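PDB 3EXT: RmpD (Hexulose-6-phosphate synthase) from Streptococcus mutans, which belongs to the orotidine 5'-phosphate decarboxylase / HUMPS family of TIM-barrel proteins and binds a magnesium ion at the C-terminal end of its barrel strands. Local coordinates for residues 7-12 with 31-36; 60-65 with 83-88; 181-186 with 216-221. All coordinates share one frame; numbering follows the deposited sequence.

Contact 1 of 3, residues 7-12 with 31-36; sequences NLQVAL and VDVIEA. With MG (magnesium ion), chain B.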
loop_
_atom_site.group_PDB
_atom_site.type_symbol
_atom_site.label_atom_id
_atom_site.label_comp_id
_atom_site.label_asym_id
_atom_site.label_seq_id
_atom_site.Cartn_x
_atom_site.Cartn_y
_atom_site.Cartn_z
ATOM N N ASN A 7 -16.591 -18.085 3.394
ATOM C CA ASN A 7 -17.213 -16.941 2.717
ATOM C C ASN A 7 -16.760 -16.918 1.266
ATOM O O ASN A 7 -15.647 -17.309 0.960
ATOM C CB ASN A 7 -16.772 -15.605 3.329
ATOM C CG ASN A 7 -17.285 -15.349 4.737
ATOM O OD1 ASN A 7 -16.530 -14.852 5.609
ATOM N ND2 ASN A 7 -18.540 -15.567 4.956
ATOM N N LEU A 8 -17.618 -16.409 0.381
ATOM C CA LEU A 8 -17.183 -15.946 -0.943
ATOM C C LEU A 8 -16.992 -14.395 -0.925
ATOM O O LEU A 8 -17.915 -13.647 -0.642
ATOM C CB LEU A 8 -18.158 -16.405 -2.037
ATOM C CG LEU A 8 -17.918 -15.951 -3.481
ATOM C CD1 LEU A 8 -16.514 -16.344 -4.026
ATOM C CD2 LEU A 8 -19.016 -16.363 -4.382
ATOM N N GLN A 9 -15.790 -13.952 -1.263
ATOM C CA GLN A 9 -15.411 -12.529 -1.321
ATOM C C GLN A 9 -15.132 -12.203 -2.791
ATOM O O GLN A 9 -14.433 -12.968 -3.466
ATOM C CB GLN A 9 -14.165 -12.299 -0.489
ATOM C CG GLN A 9 -13.636 -10.838 -0.551
ATOM C CD GLN A 9 -12.649 -10.544 0.524
ATOM O OE1 GLN A 9 -12.769 -11.030 1.647
ATOM N NE2 GLN A 9 -11.669 -9.676 0.210
ATOM N N VAL A 10 -15.740 -11.113 -3.301
ATOM C CA VAL A 10 -15.353 -10.598 -4.606
ATOM C C VAL A 10 -14.409 -9.386 -4.467
ATOM O O VAL A 10 -14.752 -8.403 -3.809
ATOM C CB VAL A 10 -16.570 -10.235 -5.482
ATOM C CG1 VAL A 10 -17.519 -9.137 -4.815
ATOM C CG2 VAL A 10 -16.104 -9.840 -6.917
ATOM N N ALA A 11 -13.234 -9.499 -5.095
ATOM C CA ALA A 11 -12.225 -8.455 -5.158
ATOM C C ALA A 11 -12.553 -7.549 -6.333
ATOM O O ALA A 11 -12.670 -8.014 -7.482
ATOM C CB ALA A 11 -10.834 -9.095 -5.347
ATOM N N LEU A 12 -12.707 -6.255 -6.072
ATOM C CA LEU A 12 -12.884 -5.305 -7.141
ATOM C C LEU A 12 -11.560 -4.631 -7.367
ATOM O O LEU A 12 -11.205 -3.707 -6.658
ATOM C CB LEU A 12 -13.991 -4.268 -6.798
ATOM C CG LEU A 12 -15.342 -4.888 -6.320
ATOM C CD1 LEU A 12 -16.236 -3.790 -5.692
ATOM C CD2 LEU A 12 -16.077 -5.687 -7.480
ATOM N N VAL A 31 -22.608 -13.097 -3.035
ATOM C CA VAL A 31 -21.360 -13.163 -2.317
ATOM C C VAL A 31 -21.549 -12.727 -0.895
ATOM O O VAL A 31 -22.500 -12.073 -0.553
ATOM C CB VAL A 31 -20.199 -12.268 -2.975
ATOM C CG1 VAL A 31 -19.926 -12.692 -4.425
ATOM C CG2 VAL A 31 -20.523 -10.773 -2.864
ATOM N N ASP A 32 -20.592 -13.076 -0.070
ATOM C CA ASP A 32 -20.638 -12.766 1.330
ATOM C C ASP A 32 -19.865 -11.463 1.648
ATOM O O ASP A 32 -20.191 -10.760 2.610
ATOM C CB ASP A 32 -20.062 -13.951 2.130
ATOM C CG ASP A 32 -20.838 -15.232 1.899
ATOM O OD1 ASP A 32 -22.041 -15.236 2.239
ATOM O OD2 ASP A 32 -20.255 -16.186 1.340
ATOM N N VAL A 33 -18.869 -11.140 0.837
ATOM C CA VAL A 33 -17.943 -10.055 1.204
ATOM C C VAL A 33 -17.653 -9.368 -0.075
ATOM O O VAL A 33 -17.439 -10.039 -1.107
ATOM C CB VAL A 33 -16.591 -10.562 1.785
ATOM C CG1 VAL A 33 -15.674 -9.403 2.157
ATOM C CG2 VAL A 33 -16.773 -11.510 2.999
ATOM N N ILE A 34 -17.692 -8.026 -0.024
ATOM C CA ILE A 34 -17.384 -7.201 -1.177
ATOM C C ILE A 34 -16.134 -6.381 -0.842
ATOM O O ILE A 34 -16.075 -5.703 0.193
ATOM C CB ILE A 34 -18.574 -6.309 -1.582
ATOM C CG1 ILE A 34 -19.801 -7.207 -1.965
ATOM C CG2 ILE A 34 -18.184 -5.352 -2.726
ATOM C CD1 ILE A 34 -21.043 -6.458 -2.439
ATOM N N GLU A 35 -15.119 -6.456 -1.701
ATOM C CA GLU A 35 -13.846 -5.790 -1.371
ATOM C C GLU A 35 -13.483 -4.717 -2.368
ATOM O O GLU A 35 -13.391 -5.016 -3.562
ATOM C CB GLU A 35 -12.739 -6.849 -1.354
ATOM C CG GLU A 35 -11.360 -6.262 -1.426
ATOM C CD GLU A 35 -10.284 -7.243 -1.869
ATOM O OE1 GLU A 35 -10.524 -8.500 -1.922
ATOM O OE2 GLU A 35 -9.178 -6.744 -2.183
ATOM N N ALA A 36 -13.216 -3.490 -1.900
ATOM C CA ALA A 36 -12.496 -2.491 -2.735
ATOM C C ALA A 36 -11.013 -2.803 -2.773
ATOM O O ALA A 36 -10.309 -2.572 -1.755
ATOM C CB ALA A 36 -12.671 -1.062 -2.209
HETATM MG MG MG B . -7.192 -7.485 -2.190
HETATM O O HOH W 1 -8.078 -9.597 -2.686
HETATM O O HOH W 2 -5.272 -8.399 -2.436
HETATM O O HOH W 3 -7.259 -8.284 -0.020
HETATM O O HOH W 4 -6.905 -6.950 -3.998
#

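Contact 2 of 3, residues 60-65 with 83-88; sequences IIVADT and ADWMTC. With MG (magnesium ion), chain B.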
loop_
_atom_site.group_PDB
_atom_site.type_symbol
_atom_site.label_atom_id
_atom_site.label_comp_id
_atom_site.label_asym_id
_atom_site.label_seq_id
_atom_site.Cartn_x
_atom_site.Cartn_y
_atom_site.Cartn_z
ATOM N N ILE A 60 -20.448 -7.628 4.513
ATOM C CA ILE A 60 -19.102 -7.266 4.913
ATOM C C ILE A 60 -18.372 -6.485 3.779
ATOM O O ILE A 60 -18.368 -6.912 2.626
ATOM C CB ILE A 60 -18.288 -8.507 5.326
ATOM C CG1 ILE A 60 -19.004 -9.203 6.501
ATOM C CG2 ILE A 60 -16.883 -8.078 5.743
ATOM C CD1 ILE A 60 -18.413 -10.542 6.863
ATOM N N ILE A 61 -17.761 -5.355 4.144
ATOM C CA ILE A 61 -17.022 -4.515 3.177
ATOM C C ILE A 61 -15.575 -4.404 3.557
ATOM O O ILE A 61 -15.271 -4.146 4.723
ATOM C CB ILE A 61 -17.703 -3.115 2.981
ATOM C CG1 ILE A 61 -19.070 -3.383 2.342
ATOM C CG2 ILE A 61 -16.832 -2.141 2.086
ATOM C CD1 ILE A 61 -19.808 -2.252 2.150
ATOM N N VAL A 62 -14.707 -4.685 2.574
ATOM C CA VAL A 62 -13.274 -4.676 2.762
ATOM C C VAL A 62 -12.686 -3.467 2.035
ATOM O O VAL A 62 -12.978 -3.265 0.848
ATOM C CB VAL A 62 -12.607 -6.001 2.253
ATOM C CG1 VAL A 62 -11.082 -5.963 2.426
ATOM C CG2 VAL A 62 -13.199 -7.185 3.022
ATOM N N ALA A 63 -11.900 -2.670 2.772
ATOM C CA ALA A 63 -11.008 -1.679 2.159
ATOM C C ALA A 63 -9.591 -2.261 2.152
ATOM O O ALA A 63 -8.876 -2.319 3.187
ATOM C CB ALA A 63 -11.051 -0.314 2.909
ATOM N N ASP A 64 -9.194 -2.724 0.972
ATOM C CA ASP A 64 -7.872 -3.335 0.830
ATOM C C ASP A 64 -6.814 -2.258 0.587
ATOM O O ASP A 64 -6.360 -2.050 -0.549
ATOM C CB ASP A 64 -7.934 -4.358 -0.333
ATOM C CG ASP A 64 -6.659 -5.121 -0.528
ATOM O OD1 ASP A 64 -5.735 -5.071 0.312
ATOM O OD2 ASP A 64 -6.540 -5.760 -1.608
ATOM N N THR A 65 -6.378 -1.583 1.651
ATOM C CA THR A 65 -5.425 -0.455 1.513
ATOM C C THR A 65 -3.972 -0.922 1.607
ATOM O O THR A 65 -3.038 -0.158 1.249
ATOM C CB THR A 65 -5.626 0.562 2.673
ATOM O OG1 THR A 65 -5.509 -0.141 3.915
ATOM C CG2 THR A 65 -7.039 1.256 2.573
ATOM N N ALA A 83 -16.185 0.833 6.002
ATOM C CA ALA A 83 -15.477 -0.482 5.920
ATOM C C ALA A 83 -15.643 -1.268 7.221
ATOM O O ALA A 83 -15.674 -0.676 8.313
ATOM C CB ALA A 83 -13.976 -0.312 5.636
ATOM N N ASP A 84 -15.765 -2.593 7.082
ATOM C CA ASP A 84 -15.635 -3.523 8.205
ATOM C C ASP A 84 -14.215 -4.013 8.354
ATOM O O ASP A 84 -13.728 -4.005 9.464
ATOM C CB ASP A 84 -16.595 -4.737 8.056
ATOM C CG ASP A 84 -18.039 -4.299 7.939
ATOM O OD1 ASP A 84 -18.514 -3.539 8.817
ATOM O OD2 ASP A 84 -18.681 -4.669 6.949
ATOM N N TRP A 85 -13.562 -4.444 7.253
ATOM C CA TRP A 85 -12.231 -5.029 7.376
ATOM C C TRP A 85 -11.273 -4.180 6.596
ATOM O O TRP A 85 -11.630 -3.681 5.530
ATOM C CB TRP A 85 -12.184 -6.461 6.825
ATOM C CG TRP A 85 -13.100 -7.463 7.549
ATOM C CD1 TRP A 85 -13.638 -7.365 8.813
ATOM C CD2 TRP A 85 -13.515 -8.721 7.025
ATOM N NE1 TRP A 85 -14.450 -8.472 9.069
ATOM C CE2 TRP A 85 -14.362 -9.328 7.990
ATOM C CE3 TRP A 85 -13.298 -9.379 5.799
ATOM C CZ2 TRP A 85 -14.942 -10.593 7.780
ATOM C CZ3 TRP A 85 -13.898 -10.638 5.590
ATOM C CH2 TRP A 85 -14.718 -11.219 6.584
ATOM N N MET A 86 -10.093 -3.944 7.138
ATOM C CA MET A 86 -9.054 -3.220 6.373
ATOM C C MET A 86 -7.779 -4.067 6.358
ATOM O O MET A 86 -7.438 -4.662 7.384
ATOM C CB MET A 86 -8.724 -1.869 6.993
ATOM C CG MET A 86 -7.938 -1.026 5.975
ATOM S SD MET A 86 -7.295 0.548 6.573
ATOM C CE MET A 86 -5.997 0.026 7.746
ATOM N N THR A 87 -7.047 -4.095 5.235
ATOM C CA THR A 87 -5.797 -4.831 5.222
ATOM C C THR A 87 -4.590 -3.911 5.612
ATOM O O THR A 87 -4.550 -2.717 5.252
ATOM C CB THR A 87 -5.491 -5.408 3.828
ATOM O OG1 THR A 87 -5.442 -4.345 2.878
ATOM C CG2 THR A 87 -6.531 -6.490 3.382
ATOM N N CYS A 88 -3.622 -4.518 6.295
ATOM C CA CYS A 88 -2.294 -3.962 6.504
ATOM C C CYS A 88 -1.333 -4.932 5.854
ATOM O O CYS A 88 -1.530 -6.138 5.971
ATOM C CB CYS A 88 -1.948 -3.872 8.018
ATOM S SG CYS A 88 -2.678 -2.458 8.914
HETATM MG MG MG B . -7.192 -7.485 -2.190
HETATM O O HOH W 2 -5.272 -8.399 -2.436
HETATM O O HOH W 1 -8.078 -9.597 -2.686
HETATM O O HOH W 3 -7.259 -8.284 -0.020
HETATM O O HOH W 4 -6.905 -6.950 -3.998
#

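Contact 3 of 3, residues 181-186 with 216-221; sequences TLKLFE and IKRIWG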
loop_
_atom_site.group_PDB
_atom_site.type_symbol
_atom_site.label_atom_id
_atom_site.label_comp_id
_atom_site.label_asym_id
_atom_site.label_seq_id
_atom_site.Cartn_x
_atom_site.Cartn_y
_atom_site.Cartn_z
ATOM N N THR A 181 -11.101 -25.719 -8.791
ATOM C CA THR A 181 -9.997 -25.927 -7.847
ATOM C C THR A 181 -10.391 -25.878 -6.362
ATOM O O THR A 181 -9.574 -26.152 -5.489
ATOM C CB THR A 181 -8.805 -24.984 -8.113
ATOM O OG1 THR A 181 -9.227 -23.638 -7.947
ATOM C CG2 THR A 181 -8.258 -25.178 -9.540
ATOM N N LEU A 182 -11.644 -25.554 -6.064
ATOM C CA LEU A 182 -12.067 -25.484 -4.662
ATOM C C LEU A 182 -11.808 -26.787 -3.885
ATOM O O LEU A 182 -11.440 -26.738 -2.709
ATOM C CB LEU A 182 -13.532 -25.046 -4.559
ATOM C CG LEU A 182 -13.770 -23.545 -4.772
ATOM C CD1 LEU A 182 -15.249 -23.254 -4.918
ATOM C CD2 LEU A 182 -13.148 -22.722 -3.649
ATOM N N LYS A 183 -11.961 -27.933 -4.564
ATOM C CA LYS A 183 -11.843 -29.263 -3.936
ATOM C C LYS A 183 -10.447 -29.528 -3.355
ATOM O O LYS A 183 -10.303 -30.293 -2.402
ATOM C CB LYS A 183 -12.318 -30.392 -4.877
ATOM C CG LYS A 183 -11.486 -30.555 -6.148
ATOM C CD LYS A 183 -12.164 -31.465 -7.210
ATOM C CE LYS A 183 -13.234 -30.663 -7.973
ATOM N NZ LYS A 183 -13.425 -31.163 -9.361
ATOM N N LEU A 184 -9.435 -28.840 -3.893
ATOM C CA LEU A 184 -8.065 -28.919 -3.384
ATOM C C LEU A 184 -7.954 -28.549 -1.891
ATOM O O LEU A 184 -7.014 -28.959 -1.197
ATOM C CB LEU A 184 -7.136 -28.039 -4.232
ATOM C CG LEU A 184 -6.854 -28.554 -5.655
ATOM C CD1 LEU A 184 -6.096 -27.527 -6.474
ATOM C CD2 LEU A 184 -6.114 -29.903 -5.682
ATOM N N PHE A 185 -8.942 -27.821 -1.391
ATOM C CA PHE A 185 -8.961 -27.330 -0.010
ATOM C C PHE A 185 -9.850 -28.158 0.916
ATOM O O PHE A 185 -10.044 -27.810 2.094
ATOM C CB PHE A 185 -9.472 -25.886 -0.005
ATOM C CG PHE A 185 -8.505 -24.920 -0.589
ATOM C CD1 PHE A 185 -7.525 -24.356 0.205
ATOM C CD2 PHE A 185 -8.551 -24.605 -1.948
ATOM C CE1 PHE A 185 -6.603 -23.473 -0.337
ATOM C CE2 PHE A 185 -7.614 -23.703 -2.492
ATOM C CZ PHE A 185 -6.661 -23.158 -1.683
ATOM N N GLU A 186 -10.385 -29.255 0.383
ATOM C CA GLU A 186 -11.246 -30.141 1.159
ATOM C C GLU A 186 -10.566 -30.515 2.481
ATOM O O GLU A 186 -9.392 -30.897 2.503
ATOM C CB GLU A 186 -11.590 -31.383 0.341
ATOM C CG GLU A 186 -12.674 -32.254 0.911
ATOM C CD GLU A 186 -13.211 -33.237 -0.135
ATOM O OE1 GLU A 186 -12.366 -33.873 -0.808
ATOM O OE2 GLU A 186 -14.464 -33.358 -0.282
ATOM N N ILE A 216 -18.618 -24.404 -2.796
ATOM C CA ILE A 216 -18.315 -24.272 -1.351
ATOM C C ILE A 216 -19.326 -25.031 -0.457
ATOM O O ILE A 216 -18.949 -25.752 0.475
ATOM C CB ILE A 216 -18.210 -22.784 -0.900
ATOM C CG1 ILE A 216 -16.926 -22.131 -1.421
ATOM C CG2 ILE A 216 -18.254 -22.653 0.632
ATOM C CD1 ILE A 216 -16.912 -20.583 -1.187
ATOM N N LYS A 217 -20.613 -24.853 -0.738
ATOM C CA LYS A 217 -21.645 -25.619 -0.045
ATOM C C LYS A 217 -21.450 -27.132 -0.154
ATOM O O LYS A 217 -21.660 -27.869 0.825
ATOM C CB LYS A 217 -23.042 -25.233 -0.559
ATOM C CG LYS A 217 -23.412 -23.785 -0.203
ATOM C CD LYS A 217 -24.697 -23.303 -0.898
ATOM C CE LYS A 217 -24.990 -21.847 -0.583
ATOM N NZ LYS A 217 -26.340 -21.562 -1.146
ATOM N N ARG A 218 -21.074 -27.604 -1.344
ATOM C CA ARG A 218 -20.996 -29.044 -1.600
ATOM C C ARG A 218 -19.857 -29.622 -0.770
ATOM O O ARG A 218 -19.992 -30.696 -0.156
ATOM C CB ARG A 218 -20.762 -29.314 -3.104
ATOM C CG ARG A 218 -20.673 -30.812 -3.500
ATOM C CD ARG A 218 -20.206 -31.006 -4.942
ATOM N NE ARG A 218 -18.775 -30.724 -5.111
ATOM C CZ ARG A 218 -17.772 -31.537 -4.756
ATOM N NH1 ARG A 218 -18.011 -32.709 -4.210
ATOM N NH2 ARG A 218 -16.511 -31.167 -4.934
ATOM N N ILE A 219 -18.731 -28.897 -0.743
ATOM C CA ILE A 219 -17.521 -29.382 -0.067
ATOM C C ILE A 219 -17.579 -29.222 1.465
ATOM O O ILE A 219 -17.184 -30.120 2.174
ATOM C CB ILE A 219 -16.238 -28.683 -0.636
ATOM C CG1 ILE A 219 -16.045 -29.031 -2.112
ATOM C CG2 ILE A 219 -14.982 -29.105 0.132
ATOM C CD1 ILE A 219 -15.124 -28.058 -2.853
ATOM N N TRP A 220 -18.019 -28.057 1.956
ATOM C CA TRP A 220 -18.062 -27.748 3.401
ATOM C C TRP A 220 -19.454 -27.904 4.063
ATOM O O TRP A 220 -19.553 -27.835 5.283
ATOM C CB TRP A 220 -17.494 -26.312 3.681
ATOM C CG TRP A 220 -15.971 -26.234 3.524
ATOM C CD1 TRP A 220 -15.025 -26.425 4.509
ATOM C CD2 TRP A 220 -15.237 -25.986 2.315
ATOM N NE1 TRP A 220 -13.761 -26.319 3.978
ATOM C CE2 TRP A 220 -13.864 -26.069 2.632
ATOM C CE3 TRP A 220 -15.610 -25.724 0.989
ATOM C CZ2 TRP A 220 -12.869 -25.883 1.680
ATOM C CZ3 TRP A 220 -14.630 -25.551 0.049
ATOM C CH2 TRP A 220 -13.269 -25.632 0.395
ATOM N N GLY A 221 -20.515 -28.110 3.275
ATOM C CA GLY A 221 -21.913 -28.070 3.782
ATOM C C GLY A 221 -22.491 -29.320 4.448
ATOM O O GLY A 221 -21.777 -30.305 4.642
#

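Contact 1 of 3, residues 7-12 with 31-36
Glu35 and Gln9 meet through their polar ends on the face of the sheet that also carries Val33 and Ala11. The Glu35 chain runs nearly straight: CG lies anti to the backbone N (chi1 163°), and the extended run beyond it carries the carboxylate along the face to the Gln9 amide and the metal. Glu35 CB sits 3.4 Å from Gln9 NE2, CG passes the same nitrogen a little farther off, and Glu35 CD lies 3.5 Å from Gln9 NE2. At the tip the two oxygens divide the work. Glu35 OE1 accepts from Gln9 NE2 at 2.7 Å and from water 1. Glu35 OE1 also touches Ala11 CB (3.5 Å), a methyl small enough to lie beside it. Glu35 OE2 binds the magnesium ion at 2.1 Å. Gln9 NE2 approaches OE1 from above the carboxylate plane, the two flat groups standing 88° apart; this bond and the metal together restrict how the carboxylate can turn. Gln9 suits the place because its amide offers the N-H while its CG lies against Val33 CG1.

At the start of the pair, Leu8 O receives both Asp32 N and Val33 N, and Asp32 OD2 accepts a nearly straight bond from Leu8 N (2.8 Å, 171°) through its anti lone pair; a salt bridge to Lys213 probably offsets its charge. On the face of Val10 and Leu12, Val10 CG1 touches CG2 of Val31, from the loop before the strand, and Leu12 CD1 lies 3.9 Å from Ile34 CG2. Val10 and Leu12 also touch helix 17-27. Parallel strands 7-12 and 33-36, joined through that helix, form the beta-alpha-beta unit that opens a TIM barrel, with Glu35 contributing to its magnesium site.

Contact 2 of 3, residues 60-65 with 83-88
Trp85, Thr87 and Ile60 carry much of this parallel pair, the beta-alpha-beta unit of the TIM barrel in which helix 71-79 links strands 60-67 and 85-89. Ile60 lays its CG2 over the centre of the six-membered ring of Trp85, a CH-pi contact 3.5 Å from the centroid and 8° off the normal. A beta-branched residue suits this place: CG2 takes the ring centre while Ile60 CD1, at the end of the other branch, reaches the CZ2-CH2 side, 3.6 Å from Trp85 CZ2. Val62 CG2 approaches CE3 obliquely, adding to the apolar packing.

Beside these side chains, the backbones are joined by hydrogen bonds: Ile61 O accepts from both Asp84 N and Trp85 N, and Trp85 O receives Ala63 N. Asp84 OD2 takes Ile61 N on its anti side, 23° out of the carboxylate plane, and has Arg53 and Lys111 as salt-bridge partners.

Thr87 suits the far end because its hydroxyl can both give and accept. With OG1 placed between the backbone N and the carbonyl carbon (chi1 58°), it accepts from Lys66 N and donates to the anti lone pair of Asp64 OD1, with Thr87 OG1 2.7 Å from it; OD1 also forms a salt bridge with Lys66 NZ. The second oxygen, Asp64 OD2, binds the magnesium ion at 1.9 Å.

Contact 3 of 3, residues 181-186 with 216-221
Apolar packing dominates between Leu182, Ile219 and Ile216, and no hydrogen bond crosses the contact. Ile219 is central: its CD1 lies 3.8 Å from Leu182 CB and 3.6 Å from Lys183 N, while its CG2 meets Glu186 CG at 4.0 Å. With CG1 anti to the carbonyl carbon (chi1 -63°), one branch reaches Lys183 at the start of the short 3-10 turn 183-185, the other Glu186 just after it. Leu182 CD1 packs against Ile216 CG1, about one helical turn earlier.

The aromatic part belongs to Trp220. Phe185 CB comes in at the edge of the indole, in its plane, 3.8 Å from Trp220 CZ2, and Phe185 O lies 3.4 Å from Trp220 CZ2, oblique to the ring. A tryptophan suits this spot because it is long enough to reach the turn and its NE1 can also bond to Val188 O. Phe193 meets the rings of both Trp220 and Phe185.

At the margin the aliphatic CB of Lys183 lies at the edge of the Arg218 guanidinium, near its plane; the charged ends of Lys183, Glu186 and Arg218 do not touch, and Arg218 forms a salt bridge with Glu215. The arrangement packs the C-terminal helix 205-220 of a TIM barrel against the loop that leads from strand 170-174 to strand 192-195.

Along the chain the three contacts follow in series. Contacts 1 and 2 are successive parts of one eight-stranded parallel barrel: strands 33-36 and 60-67 are neighbours, and the centres of contacts 1 and 2 lie about 10 Å apart. Ala36 N probably bonds to Val62 O across that seam, and Val33 packs on Val62. Glu35 of contact 1 and Asp64 of contact 2 bind the same magnesium ion, which brings their like-charged oxygens close and joins two strand pairs in one site. Contact 3 lies on the outside, about 18 Å from contact 1 and 25 Å from contact 2 between centres. It touches contact 1 where Ile216 CD1 packs near the backbone O of Asn7, bringing the last helix against the first strand.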